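PDB 5J5U: RagB/SusD domain protein, which probably binds chitin or chitin-derived sugars as a SusD-like component of a polysaccharide utilization locus, likely at the bacterial outer membrane. Local coordinates for residues D453-Q456 with Y462-A465; V122-A127 with Q144-S149; S438-V443 with D474-V479; G31-R36 with W73-A78; G43-H48 with G442-R447. All coordinates share one frame; numbering follows the deposited sequence.

Contact 1. Residues D453-Q456 with Y462-A465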
# COMPACT_ATOMS: atom_id res chain seq x y z
N ASP A 453 -22.60 -4.16 -12.21
CA ASP A 453 -23.16 -5.48 -11.94
C ASP A 453 -23.85 -5.51 -10.59
O ASP A 453 -24.81 -6.25 -10.40
CB ASP A 453 -22.07 -6.56 -11.96
CG ASP A 453 -21.35 -6.61 -13.27
OD1 ASP A 453 -20.44 -5.77 -13.49
OD2 ASP A 453 -21.71 -7.47 -14.10
N GLU A 454 -23.34 -4.73 -9.63
CA GLU A 454 -23.94 -4.67 -8.31
C GLU A 454 -25.29 -3.98 -8.39
O GLU A 454 -26.22 -4.36 -7.69
CB GLU A 454 -23.02 -3.95 -7.33
CG GLU A 454 -21.88 -4.82 -6.86
CD GLU A 454 -22.37 -5.99 -6.01
OE1 GLU A 454 -23.23 -5.76 -5.14
OE2 GLU A 454 -21.90 -7.12 -6.23
N MET A 455 -25.40 -2.98 -9.25
CA MET A 455 -26.69 -2.34 -9.49
C MET A 455 -27.67 -3.31 -10.15
O MET A 455 -28.88 -3.22 -9.93
CB MET A 455 -26.50 -1.09 -10.36
CG MET A 455 -27.79 -0.40 -10.77
SD MET A 455 -28.66 0.35 -9.36
CE MET A 455 -30.27 0.63 -10.11
N GLN A 456 -27.15 -4.24 -10.94
CA GLN A 456 -28.04 -5.15 -11.67
C GLN A 456 -28.45 -6.41 -10.88
O GLN A 456 -29.53 -6.94 -11.11
CB GLN A 456 -27.38 -5.56 -12.98
CG GLN A 456 -27.31 -4.43 -14.00
CD GLN A 456 -26.32 -4.71 -15.10
OE1 GLN A 456 -25.26 -5.32 -14.86
NE2 GLN A 456 -26.64 -4.27 -16.30
N TYR A 462 -26.94 -1.91 -2.96
CA TYR A 462 -26.15 -0.99 -3.77
C TYR A 462 -26.66 0.45 -3.57
O TYR A 462 -25.89 1.36 -3.16
CB TYR A 462 -26.22 -1.41 -5.25
CG TYR A 462 -25.61 -0.42 -6.20
CD1 TYR A 462 -26.38 0.59 -6.77
CD2 TYR A 462 -24.26 -0.49 -6.51
CE1 TYR A 462 -25.82 1.50 -7.65
CE2 TYR A 462 -23.69 0.43 -7.38
CZ TYR A 462 -24.47 1.41 -7.95
OH TYR A 462 -23.89 2.32 -8.81
N MET A 463 -27.96 0.64 -3.78
CA MET A 463 -28.58 1.95 -3.63
C MET A 463 -28.51 2.48 -2.19
O MET A 463 -28.36 3.70 -2.00
CB MET A 463 -30.04 1.90 -4.09
CG MET A 463 -30.22 1.80 -5.61
SD MET A 463 -29.20 2.99 -6.49
CE MET A 463 -29.99 4.53 -6.01
N GLU A 464 -28.59 1.60 -1.19
CA GLU A 464 -28.42 2.09 0.19
C GLU A 464 -27.02 2.66 0.38
O GLU A 464 -26.86 3.76 0.98
CB GLU A 464 -28.68 1.01 1.23
CG GLU A 464 -30.13 0.61 1.30
CD GLU A 464 -30.44 -0.39 2.43
OE1 GLU A 464 -29.49 -0.77 3.18
OE2 GLU A 464 -31.63 -0.76 2.58
N ALA A 465 -26.01 1.96 -0.12
CA ALA A 465 -24.63 2.49 -0.03
C ALA A 465 -24.47 3.82 -0.81
O ALA A 465 -23.81 4.78 -0.35
CB ALA A 465 -23.63 1.46 -0.52
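E454 OE1 accepts a hydrogen bond from Y140 OH and a weak one from N458 ND2, while E454 CB touches Y462, 3.8 Å from its ring atom CD2. Glutamate suits this place because its methylene base can pack against the aromatic while its charged end is held by polar partners. The greater part of the contact belongs to M455, whose side chain crosses Y462 at about a right angle. M455 CB sits over one ring face, 3.9 Å from the centroid and 15° off the normal, a CH-pi contact offset toward the rim. With CG anti to the backbone N (chi1 175°) and a bend at chi2, the chain carries SD to an oblique position off the rim of that face, 3.5 Å from Y462 CD1. This is a Met-aromatic contact, which the flexible, polarisable thioether is well fitted to make. M455 SD also meets M463 SD at 3.9 Å, so the thioether touches two successive residues of helix 459-468. Y462 OH is satisfied by N473 ND2. The pair joins the consecutive short helices 452-457 and 459-468, with the loop residues Y140 and Y450 packed on Y462 and W73 of helix 66-90 lying against the E454 side chain.

Contact 2. Residues V122-A127 with Q144-S149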
# COMPACT_ATOMS: atom_id res chain seq x y z
N VAL A 122 -18.62 -1.61 1.84
CA VAL A 122 -18.57 -2.79 0.97
C VAL A 122 -19.18 -4.00 1.67
O VAL A 122 -19.20 -4.07 2.90
CB VAL A 122 -17.10 -3.17 0.56
CG1 VAL A 122 -16.43 -2.06 -0.24
CG2 VAL A 122 -16.30 -3.53 1.77
N PRO A 123 -19.68 -4.97 0.89
CA PRO A 123 -20.06 -6.25 1.52
C PRO A 123 -18.88 -6.88 2.28
O PRO A 123 -17.75 -7.02 1.76
CB PRO A 123 -20.51 -7.12 0.34
CG PRO A 123 -20.94 -6.14 -0.71
CD PRO A 123 -20.08 -4.90 -0.53
N TYR A 124 -19.13 -7.22 3.53
CA TYR A 124 -18.08 -7.85 4.32
C TYR A 124 -18.72 -8.94 5.21
O TYR A 124 -18.62 -10.13 4.92
CB TYR A 124 -17.32 -6.80 5.13
CG TYR A 124 -16.18 -7.33 5.94
CD1 TYR A 124 -15.26 -8.21 5.39
CD2 TYR A 124 -15.99 -6.93 7.26
CE1 TYR A 124 -14.19 -8.70 6.14
CE2 TYR A 124 -14.92 -7.40 8.02
CZ TYR A 124 -14.03 -8.29 7.46
OH TYR A 124 -12.96 -8.77 8.19
N SER A 125 -19.42 -8.50 6.26
CA SER A 125 -20.06 -9.41 7.20
C SER A 125 -20.94 -10.46 6.52
O SER A 125 -20.97 -11.61 6.93
CB SER A 125 -20.87 -8.61 8.23
OG SER A 125 -21.98 -7.99 7.61
N GLU A 126 -21.62 -10.08 5.44
CA GLU A 126 -22.44 -11.03 4.67
C GLU A 126 -21.80 -11.49 3.36
O GLU A 126 -22.50 -11.97 2.46
CB GLU A 126 -23.81 -10.43 4.37
CG GLU A 126 -24.56 -10.02 5.61
CD GLU A 126 -25.90 -9.39 5.28
OE1 GLU A 126 -26.20 -9.23 4.08
OE2 GLU A 126 -26.63 -9.04 6.24
N ALA A 127 -20.49 -11.29 3.25
CA ALA A 127 -19.74 -11.62 2.04
C ALA A 127 -18.86 -12.86 2.22
O ALA A 127 -18.49 -13.21 3.34
CB ALA A 127 -18.87 -10.42 1.61
N GLN A 144 -17.21 2.48 8.98
CA GLN A 144 -16.93 2.62 10.41
C GLN A 144 -17.08 1.27 11.15
O GLN A 144 -16.23 0.90 11.97
CB GLN A 144 -17.85 3.67 11.04
CG GLN A 144 -17.74 3.77 12.56
CD GLN A 144 -18.52 4.93 13.14
OE1 GLN A 144 -19.60 5.27 12.66
NE2 GLN A 144 -17.98 5.54 14.19
N ASP A 145 -18.15 0.55 10.85
CA ASP A 145 -18.37 -0.76 11.47
C ASP A 145 -17.33 -1.77 10.98
O ASP A 145 -16.90 -2.63 11.74
CB ASP A 145 -19.81 -1.26 11.19
CG ASP A 145 -20.87 -0.32 11.74
OD1 ASP A 145 -20.62 0.28 12.79
OD2 ASP A 145 -21.96 -0.17 11.14
N ILE A 146 -16.94 -1.67 9.71
CA ILE A 146 -15.95 -2.59 9.16
C ILE A 146 -14.68 -2.42 9.96
O ILE A 146 -14.04 -3.38 10.36
CB ILE A 146 -15.66 -2.35 7.65
CG1 ILE A 146 -16.90 -2.61 6.78
CG2 ILE A 146 -14.53 -3.24 7.17
CD1 ILE A 146 -16.66 -2.49 5.27
N TYR A 147 -14.32 -1.17 10.21
CA TYR A 147 -13.13 -0.86 10.98
C TYR A 147 -13.19 -1.29 12.47
O TYR A 147 -12.18 -1.77 13.01
CB TYR A 147 -12.83 0.63 10.88
CG TYR A 147 -11.79 0.93 9.83
CD1 TYR A 147 -12.09 0.84 8.46
CD2 TYR A 147 -10.49 1.25 10.20
CE1 TYR A 147 -11.12 1.11 7.50
CE2 TYR A 147 -9.53 1.52 9.26
CZ TYR A 147 -9.84 1.45 7.92
OH TYR A 147 -8.83 1.70 7.02
N ASN A 148 -14.34 -1.11 13.13
CA ASN A 148 -14.50 -1.62 14.50
C ASN A 148 -14.34 -3.14 14.51
O ASN A 148 -13.74 -3.72 15.42
CB ASN A 148 -15.86 -1.25 15.10
CG ASN A 148 -15.95 0.21 15.51
OD1 ASN A 148 -14.93 0.83 15.81
ND2 ASN A 148 -17.16 0.77 15.50
N SER A 149 -14.88 -3.79 13.49
CA SER A 149 -14.76 -5.24 13.36
C SER A 149 -13.27 -5.65 13.12
O SER A 149 -12.77 -6.64 13.69
CB SER A 149 -15.70 -5.74 12.26
OG SER A 149 -15.43 -7.07 11.88
O HOH W 1 -12.81 -8.27 10.54
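I146 meets both V122 and Y124, and these apolar contacts make up most of the interface. Its two branches divide the work: with CG1 anti to the carbonyl carbon (chi1 -64°) and the chain extended beyond it, CD1 reaches V122 CG2 at 3.7 Å, whereas the shorter branch, CG2, lies 4.0 Å from Y124 CD2. That methyl approaches the tyrosine ring obliquely, neither squarely over a face nor at the edge. A beta-branched isoleucine fits well, since it offers one long and one short apolar arm, from one CB, to two residues of the loop 122-127.

The polar contacts lie farther along the tyrosine. S149 OG stands near the ring plane, 3.9 Å from Y124 CE2; at 4.8 Å from Y124 OH, S149 OG is too distant for a direct bond. A water in the plane of the ring lies between the two hydroxyls, 3.2 Å from S149 OG; its other link, to Y124 OH, is modelled so short that its detail is doubtful. The firmer polar partner of the phenol is K108 NZ; tyrosine suits the place by pairing an apolar flank with a hydroxyl that is bonded.

Backbone bonding shapes the loop itself. A type I turn from Y124 to A127 is closed by A127 N to Y124 O at 2.8 Å, and D141 pairs with V122 through the backbone and accepts S125 N on OD2.

The loop 122-127 thus lies between helix 143-160, which supplies I146 and S149, and helix 66-90, whose W73 and Y77 touch V122, with A112 and T116 of helix 98-119 packing against Y124 and I146 respectively.

Contact 3. Residues S438-V443 with D474-V479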
# COMPACT_ATOMS: atom_id res chain seq x y z
N SER A 438 -7.88 15.72 -18.74
CA SER A 438 -8.18 15.13 -17.44
C SER A 438 -9.70 15.12 -17.15
O SER A 438 -10.35 16.17 -17.08
CB SER A 438 -7.45 15.86 -16.33
OG SER A 438 -7.70 15.26 -15.07
N GLN A 439 -10.27 13.94 -16.93
CA GLN A 439 -11.73 13.86 -16.79
C GLN A 439 -12.19 14.48 -15.48
O GLN A 439 -13.37 14.75 -15.34
CB GLN A 439 -12.22 12.40 -16.91
CG GLN A 439 -12.22 11.88 -18.37
CD GLN A 439 -12.36 10.35 -18.54
OE1 GLN A 439 -12.72 9.62 -17.61
NE2 GLN A 439 -12.05 9.87 -19.74
N THR A 440 -11.28 14.75 -14.55
CA THR A 440 -11.63 15.47 -13.31
C THR A 440 -11.10 16.91 -13.22
O THR A 440 -11.21 17.54 -12.16
CB THR A 440 -11.11 14.74 -12.06
OG1 THR A 440 -9.71 14.52 -12.21
CG2 THR A 440 -11.78 13.40 -11.89
N GLY A 441 -10.54 17.43 -14.31
CA GLY A 441 -9.94 18.76 -14.27
C GLY A 441 -8.75 18.84 -13.33
O GLY A 441 -8.46 19.90 -12.76
N GLY A 442 -8.09 17.71 -13.12
CA GLY A 442 -6.90 17.64 -12.30
C GLY A 442 -7.18 17.35 -10.84
O GLY A 442 -6.28 17.44 -10.01
N VAL A 443 -8.43 17.03 -10.51
CA VAL A 443 -8.81 16.67 -9.14
C VAL A 443 -8.48 15.20 -8.87
O VAL A 443 -8.97 14.31 -9.59
CB VAL A 443 -10.30 16.90 -8.90
CG1 VAL A 443 -10.65 16.55 -7.45
CG2 VAL A 443 -10.66 18.37 -9.20
N ASP A 474 -19.42 7.31 -7.58
CA ASP A 474 -18.47 8.00 -8.42
C ASP A 474 -17.06 7.97 -7.78
O ASP A 474 -16.92 7.75 -6.58
CB ASP A 474 -18.94 9.43 -8.64
CG ASP A 474 -18.32 10.05 -9.85
OD1 ASP A 474 -18.13 9.30 -10.84
OD2 ASP A 474 -18.03 11.26 -9.83
N TRP A 475 -16.04 8.15 -8.62
CA TRP A 475 -14.64 8.17 -8.20
C TRP A 475 -14.22 9.50 -7.50
O TRP A 475 -13.15 9.59 -6.95
CB TRP A 475 -13.81 7.75 -9.44
CG TRP A 475 -13.29 8.70 -10.55
CD1 TRP A 475 -12.00 8.90 -10.89
CD2 TRP A 475 -14.07 9.50 -11.45
NE1 TRP A 475 -11.91 9.76 -11.96
CE2 TRP A 475 -13.17 10.15 -12.32
CE3 TRP A 475 -15.45 9.69 -11.66
CZ2 TRP A 475 -13.59 11.02 -13.35
CZ3 TRP A 475 -15.88 10.57 -12.69
CH2 TRP A 475 -14.94 11.23 -13.51
N THR A 476 -15.09 10.51 -7.55
CA THR A 476 -14.96 11.75 -6.77
C THR A 476 -15.67 11.66 -5.40
O THR A 476 -15.67 12.63 -4.64
CB THR A 476 -15.53 12.95 -7.53
OG1 THR A 476 -16.80 12.58 -8.06
CG2 THR A 476 -14.61 13.32 -8.71
N GLY A 477 -16.31 10.53 -5.11
CA GLY A 477 -16.81 10.30 -3.75
C GLY A 477 -15.71 10.08 -2.72
O GLY A 477 -14.54 9.85 -3.09
N LYS A 478 -16.07 10.13 -1.43
CA LYS A 478 -15.15 9.94 -0.31
C LYS A 478 -15.51 8.73 0.52
O LYS A 478 -16.69 8.44 0.72
CB LYS A 478 -15.15 11.14 0.65
CG LYS A 478 -14.76 12.47 0.08
CD LYS A 478 -13.31 12.76 0.31
CE LYS A 478 -12.94 14.18 -0.16
NZ LYS A 478 -13.57 15.25 0.67
N VAL A 479 -14.49 8.04 1.04
CA VAL A 479 -14.71 6.96 1.99
C VAL A 479 -14.83 7.64 3.35
O VAL A 479 -14.42 8.77 3.52
CB VAL A 479 -13.56 5.88 1.96
CG1 VAL A 479 -13.39 5.31 0.57
CG2 VAL A 479 -12.23 6.48 2.43
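T440 and W475 form the tight part of this surface contact between two loops. The threonine methyl CG2 approaches the indole obliquely where the two rings join, nearest W475 CZ2 at 3.3 Å and also close to CE2 and NE1. Q439 adds its CB at the ring edge, near the plane, 4.1 Å from the same CZ2. Away from the indole the fit slackens: T440 CG2 and T476 CG2 are 4.3 Å apart, and both Q439 and T476 are exposed to solvent.

Threonine suits its position because its two branches do different jobs. With OG1 between the backbone N and the carbonyl carbon (chi1 54°), the hydroxyl donates to V443 O at 2.7 Å, consistent with holding the rotation that turns CG2 to the tryptophan. In the other segment, T476 OG1 donates to D474 OD2 within its own type I turn. The turn S438 to G441 leads into G442, whose backbone angles call for glycine.

No hydrogen bond crosses the contact, and W475 NE1 is buried by it without a partner in the model. Dispersion therefore joins the segments directly, while their polar groups bond within each or to K61, K64, T446 and R447.

Contact 4. Residues G31-R36 with W73-A78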
# COMPACT_ATOMS: atom_id res chain seq x y z
N GLY A 31 -1.67 -10.53 -11.00
CA GLY A 31 -1.20 -9.44 -11.81
C GLY A 31 -2.35 -8.59 -12.31
O GLY A 31 -2.16 -7.42 -12.65
N TYR A 32 -3.53 -9.20 -12.36
CA TYR A 32 -4.72 -8.51 -12.84
C TYR A 32 -5.02 -7.23 -12.03
O TYR A 32 -5.23 -6.17 -12.63
CB TYR A 32 -5.94 -9.45 -12.84
CG TYR A 32 -7.16 -8.85 -13.48
CD1 TYR A 32 -8.20 -8.33 -12.72
CD2 TYR A 32 -7.27 -8.79 -14.87
CE1 TYR A 32 -9.32 -7.78 -13.32
CE2 TYR A 32 -8.37 -8.23 -15.48
CZ TYR A 32 -9.39 -7.72 -14.70
OH TYR A 32 -10.49 -7.17 -15.31
N TYR A 33 -5.01 -7.27 -10.70
CA TYR A 33 -5.27 -6.00 -9.99
C TYR A 33 -4.03 -5.32 -9.46
O TYR A 33 -4.09 -4.16 -9.08
CB TYR A 33 -6.28 -6.16 -8.83
CG TYR A 33 -5.87 -6.95 -7.62
CD1 TYR A 33 -5.00 -6.43 -6.68
CD2 TYR A 33 -6.43 -8.20 -7.38
CE1 TYR A 33 -4.65 -7.17 -5.52
CE2 TYR A 33 -6.10 -8.94 -6.25
CZ TYR A 33 -5.22 -8.42 -5.33
OH TYR A 33 -4.91 -9.16 -4.22
N GLN A 34 -2.89 -6.02 -9.44
CA GLN A 34 -1.64 -5.32 -9.15
C GLN A 34 -1.36 -4.34 -10.26
O GLN A 34 -0.90 -3.21 -10.03
CB GLN A 34 -0.46 -6.29 -9.01
CG GLN A 34 -0.50 -7.14 -7.77
CD GLN A 34 -0.34 -6.32 -6.49
OE1 GLN A 34 0.19 -5.20 -6.50
NE2 GLN A 34 -0.81 -6.88 -5.39
N HIS A 35 -1.66 -4.75 -11.48
CA HIS A 35 -1.44 -3.89 -12.62
C HIS A 35 -2.44 -2.72 -12.59
O HIS A 35 -2.07 -1.56 -12.79
CB HIS A 35 -1.58 -4.69 -13.94
CG HIS A 35 -1.06 -3.98 -15.15
ND1 HIS A 35 -1.19 -4.49 -16.42
CD2 HIS A 35 -0.41 -2.80 -15.28
CE1 HIS A 35 -0.65 -3.65 -17.29
NE2 HIS A 35 -0.17 -2.61 -16.62
N ARG A 36 -3.71 -3.02 -12.32
CA ARG A 36 -4.76 -2.01 -12.47
C ARG A 36 -4.95 -1.13 -11.21
O ARG A 36 -5.07 0.08 -11.31
CB ARG A 36 -6.06 -2.70 -12.86
CG ARG A 36 -6.04 -3.27 -14.28
CD ARG A 36 -7.13 -4.34 -14.50
NE ARG A 36 -7.13 -4.80 -15.90
CZ ARG A 36 -6.25 -5.67 -16.40
NH1 ARG A 36 -5.31 -6.19 -15.62
NH2 ARG A 36 -6.31 -6.02 -17.67
N TRP A 73 -12.13 -5.10 -6.71
CA TRP A 73 -13.42 -5.63 -6.29
C TRP A 73 -13.67 -7.06 -6.79
O TRP A 73 -13.87 -8.01 -6.01
CB TRP A 73 -14.52 -4.72 -6.79
CG TRP A 73 -15.92 -5.17 -6.50
CD1 TRP A 73 -16.63 -6.13 -7.16
CD2 TRP A 73 -16.80 -4.62 -5.51
NE1 TRP A 73 -17.89 -6.23 -6.62
CE2 TRP A 73 -18.03 -5.31 -5.62
CE3 TRP A 73 -16.67 -3.62 -4.54
CZ2 TRP A 73 -19.11 -5.03 -4.79
CZ3 TRP A 73 -17.74 -3.35 -3.72
CH2 TRP A 73 -18.95 -4.06 -3.86
N ARG A 74 -13.63 -7.20 -8.10
CA ARG A 74 -13.94 -8.45 -8.76
C ARG A 74 -13.04 -9.59 -8.30
O ARG A 74 -13.54 -10.68 -8.01
CB ARG A 74 -13.83 -8.29 -10.27
CG ARG A 74 -13.72 -9.60 -11.00
CD ARG A 74 -13.44 -9.35 -12.47
NE ARG A 74 -13.72 -10.55 -13.26
CZ ARG A 74 -12.83 -11.49 -13.55
NH1 ARG A 74 -11.57 -11.38 -13.13
NH2 ARG A 74 -13.20 -12.54 -14.28
N ASN A 75 -11.74 -9.34 -8.17
CA ASN A 75 -10.85 -10.44 -7.86
C ASN A 75 -10.78 -10.76 -6.38
O ASN A 75 -10.63 -11.93 -5.99
CB ASN A 75 -9.45 -10.18 -8.41
CG ASN A 75 -9.33 -10.61 -9.88
OD1 ASN A 75 -10.30 -10.57 -10.63
ND2 ASN A 75 -8.16 -11.10 -10.26
N VAL A 76 -10.94 -9.76 -5.54
CA VAL A 76 -11.03 -10.05 -4.12
C VAL A 76 -12.29 -10.89 -3.83
O VAL A 76 -12.21 -11.90 -3.15
CB VAL A 76 -11.02 -8.76 -3.25
CG1 VAL A 76 -11.59 -9.04 -1.87
CG2 VAL A 76 -9.62 -8.20 -3.15
N TYR A 77 -13.43 -10.52 -4.38
CA TYR A 77 -14.61 -11.32 -4.10
C TYR A 77 -14.58 -12.68 -4.80
O TYR A 77 -15.09 -13.65 -4.26
CB TYR A 77 -15.88 -10.55 -4.45
CG TYR A 77 -16.17 -9.47 -3.45
CD1 TYR A 77 -16.38 -9.77 -2.10
CD2 TYR A 77 -16.21 -8.14 -3.83
CE1 TYR A 77 -16.64 -8.77 -1.17
CE2 TYR A 77 -16.46 -7.14 -2.90
CZ TYR A 77 -16.67 -7.46 -1.58
OH TYR A 77 -16.91 -6.44 -0.69
N ALA A 78 -14.00 -12.77 -5.99
CA ALA A 78 -13.95 -14.06 -6.67
C ALA A 78 -12.97 -15.05 -6.01
O ALA A 78 -13.29 -16.22 -5.83
CB ALA A 78 -13.60 -13.87 -8.13
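Antiparallel helix packing brings Y32 and Y33 against N75, where helices 31-45 and 66-90, in a fold of the TPR clan, pass with local axes 9.8 Å apart and a signed crossing angle of -150°. The N75 amide lies nearly parallel to the Y32 ring (planes 19° apart) but displaced obliquely past CD1, with ND2 3.7 Å from Y32 CD1. Its CB meets the edge of the other tyrosine, 3.8 Å from Y33 CD2. Asparagine suits the place because its CB packs on Y33 while its amide lies by Y32 with both polar atoms bonded: ND2 to D30 OD2, and OD1 weakly to R74 NH1. Replacing N75 with a leucine would probably leave D30 without this amide donor and deprive the Y32 ring of its nearly parallel flat neighbour. R74 itself attracts the Y32 ring at most weakly. Within its own helix, R36 steadies Y32 further: NH1 donates to Y32 O at 3.0 Å, on a carbonyl lone pair, and Y32 CE2 lies over its guanidinium face. R36 NE is paired with E67 of helix 66-90, Y33 OH bonds E80 there and R114 of helix 98-119, and V76 packs on V111 and L115 of that third helix.

Contact 5. Residues G43-H48 with G442-R447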
# COMPACT_ATOMS: atom_id res chain seq x y z
N GLY A 43 -0.93 4.06 -8.07
CA GLY A 43 0.39 4.50 -8.46
C GLY A 43 0.43 5.78 -9.27
O GLY A 43 1.34 6.59 -9.09
N GLY A 44 -0.53 5.97 -10.17
CA GLY A 44 -0.59 7.22 -10.90
C GLY A 44 -1.18 8.35 -10.06
O GLY A 44 -0.72 9.50 -10.16
N PHE A 45 -2.20 8.05 -9.25
CA PHE A 45 -2.87 9.05 -8.43
C PHE A 45 -1.87 9.70 -7.47
O PHE A 45 -1.86 10.92 -7.29
CB PHE A 45 -4.02 8.45 -7.59
CG PHE A 45 -5.21 7.97 -8.38
CD1 PHE A 45 -5.35 8.25 -9.73
CD2 PHE A 45 -6.21 7.25 -7.73
CE1 PHE A 45 -6.46 7.80 -10.44
CE2 PHE A 45 -7.33 6.78 -8.43
CZ PHE A 45 -7.45 7.06 -9.78
N VAL A 46 -1.03 8.89 -6.83
CA VAL A 46 -0.15 9.42 -5.80
C VAL A 46 1.25 9.72 -6.40
O VAL A 46 2.18 10.07 -5.68
CB VAL A 46 -0.09 8.44 -4.59
CG1 VAL A 46 0.96 7.32 -4.81
CG2 VAL A 46 0.14 9.18 -3.30
N GLN A 47 1.35 9.66 -7.73
CA GLN A 47 2.53 10.07 -8.47
C GLN A 47 3.79 9.34 -8.01
O GLN A 47 4.88 9.92 -7.89
CB GLN A 47 2.69 11.59 -8.36
CG GLN A 47 1.46 12.33 -8.85
CD GLN A 47 1.65 13.87 -8.96
OE1 GLN A 47 2.50 14.47 -8.28
NE2 GLN A 47 0.83 14.51 -9.81
N HIS A 48 3.64 8.04 -7.76
CA HIS A 48 4.76 7.15 -7.66
C HIS A 48 5.39 6.96 -9.06
O HIS A 48 6.62 6.89 -9.20
CB HIS A 48 4.32 5.80 -7.10
CG HIS A 48 4.34 5.73 -5.60
ND1 HIS A 48 3.81 4.67 -4.90
CD2 HIS A 48 4.81 6.59 -4.67
CE1 HIS A 48 3.96 4.88 -3.61
NE2 HIS A 48 4.56 6.04 -3.44
N GLY A 442 -8.09 17.71 -13.12
CA GLY A 442 -6.90 17.64 -12.30
C GLY A 442 -7.18 17.35 -10.84
O GLY A 442 -6.28 17.44 -10.01
N VAL A 443 -8.43 17.03 -10.51
CA VAL A 443 -8.81 16.67 -9.14
C VAL A 443 -8.48 15.20 -8.87
O VAL A 443 -8.97 14.31 -9.59
CB VAL A 443 -10.30 16.90 -8.90
CG1 VAL A 443 -10.65 16.55 -7.45
CG2 VAL A 443 -10.66 18.37 -9.20
N VAL A 444 -7.68 14.91 -7.85
CA VAL A 444 -7.37 13.51 -7.62
C VAL A 444 -8.64 12.72 -7.21
O VAL A 444 -9.37 13.12 -6.31
CB VAL A 444 -6.27 13.31 -6.58
CG1 VAL A 444 -5.85 11.81 -6.52
CG2 VAL A 444 -5.08 14.18 -6.91
N PRO A 445 -8.92 11.63 -7.92
CA PRO A 445 -10.00 10.74 -7.50
C PRO A 445 -9.80 10.28 -6.07
O PRO A 445 -8.66 9.95 -5.68
CB PRO A 445 -9.89 9.58 -8.49
CG PRO A 445 -9.23 10.19 -9.70
CD PRO A 445 -8.24 11.15 -9.13
N THR A 446 -10.88 10.23 -5.30
CA THR A 446 -10.74 9.91 -3.89
C THR A 446 -11.32 8.54 -3.51
O THR A 446 -11.32 8.16 -2.34
CB THR A 446 -11.36 11.01 -3.01
OG1 THR A 446 -12.61 11.43 -3.57
CG2 THR A 446 -10.40 12.22 -2.94
N ARG A 447 -11.80 7.80 -4.51
CA ARG A 447 -12.15 6.37 -4.34
C ARG A 447 -12.31 5.77 -5.74
O ARG A 447 -12.37 6.50 -6.71
CB ARG A 447 -13.44 6.19 -3.54
CG ARG A 447 -14.71 6.70 -4.29
CD ARG A 447 -16.01 6.58 -3.47
NE ARG A 447 -16.54 5.21 -3.42
CZ ARG A 447 -17.36 4.67 -4.34
NH1 ARG A 447 -17.74 5.37 -5.39
NH2 ARG A 447 -17.80 3.41 -4.20
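P445 packs on the face of the F45 ring: P445 CG lies 4.0 Å from the phenyl centroid and 28° off the normal, a CH-pi contact whose closest atoms are F45 CZ and P445 CG at 3.6 Å. Proline's polarised ring C-H groups suit such an aromatic partner. V444 supports the base of the phenylalanine, its CG1 4.0 Å from F45 CB; with CG1 anti to the backbone N (chi1 -172°), the methyl is turned to that carbon. Putting an alanine in place of F45 takes the ring away, and P445 would probably lose its CH-pi partner, leaving a gap beside it.

One shell out, F45 is the last residue of helix 31-45, which ends in a Schellman motif, with Q47 at positive phi and weak bonds from H48 N to G43 O and from Q47 N to G44 O. On the loop side, P445 O accepts Y419 OH, W475 touches the proline, and V444 packs on W422 of helix 415-425.

No hydrogen bond joins the two segments. Their attachment, between segments nearly 400 residues apart, is apolar, so the position of F45 probably depends in part on how the helix ends and the loop is bonded from outside.

In the fold
Helix 31-45 serves contact 4 near its start and contact 5 at its end, with centres about 19 Å apart. From contact 4, helix 66-90 carries the packing on to contacts 1 and 2: W73 touches E454 of contact 1, and W73 and Y77 meet the loop of contact 2, Y77 OH probably bonding P123 O. Contacts 3 and 5, with centres about 9 Å apart, share G442 and V443, and R447 NH1 probably bonds D474 O. Along the chain, contact 1 lies inside the loop closed by contact 3, and contact 2 inside that closed by contact 5, whereas contacts 4 and 5 alternate. The C-terminal loops and short helices are thus packed onto the N-terminal helices, bringing both ends of the sequence into one fold.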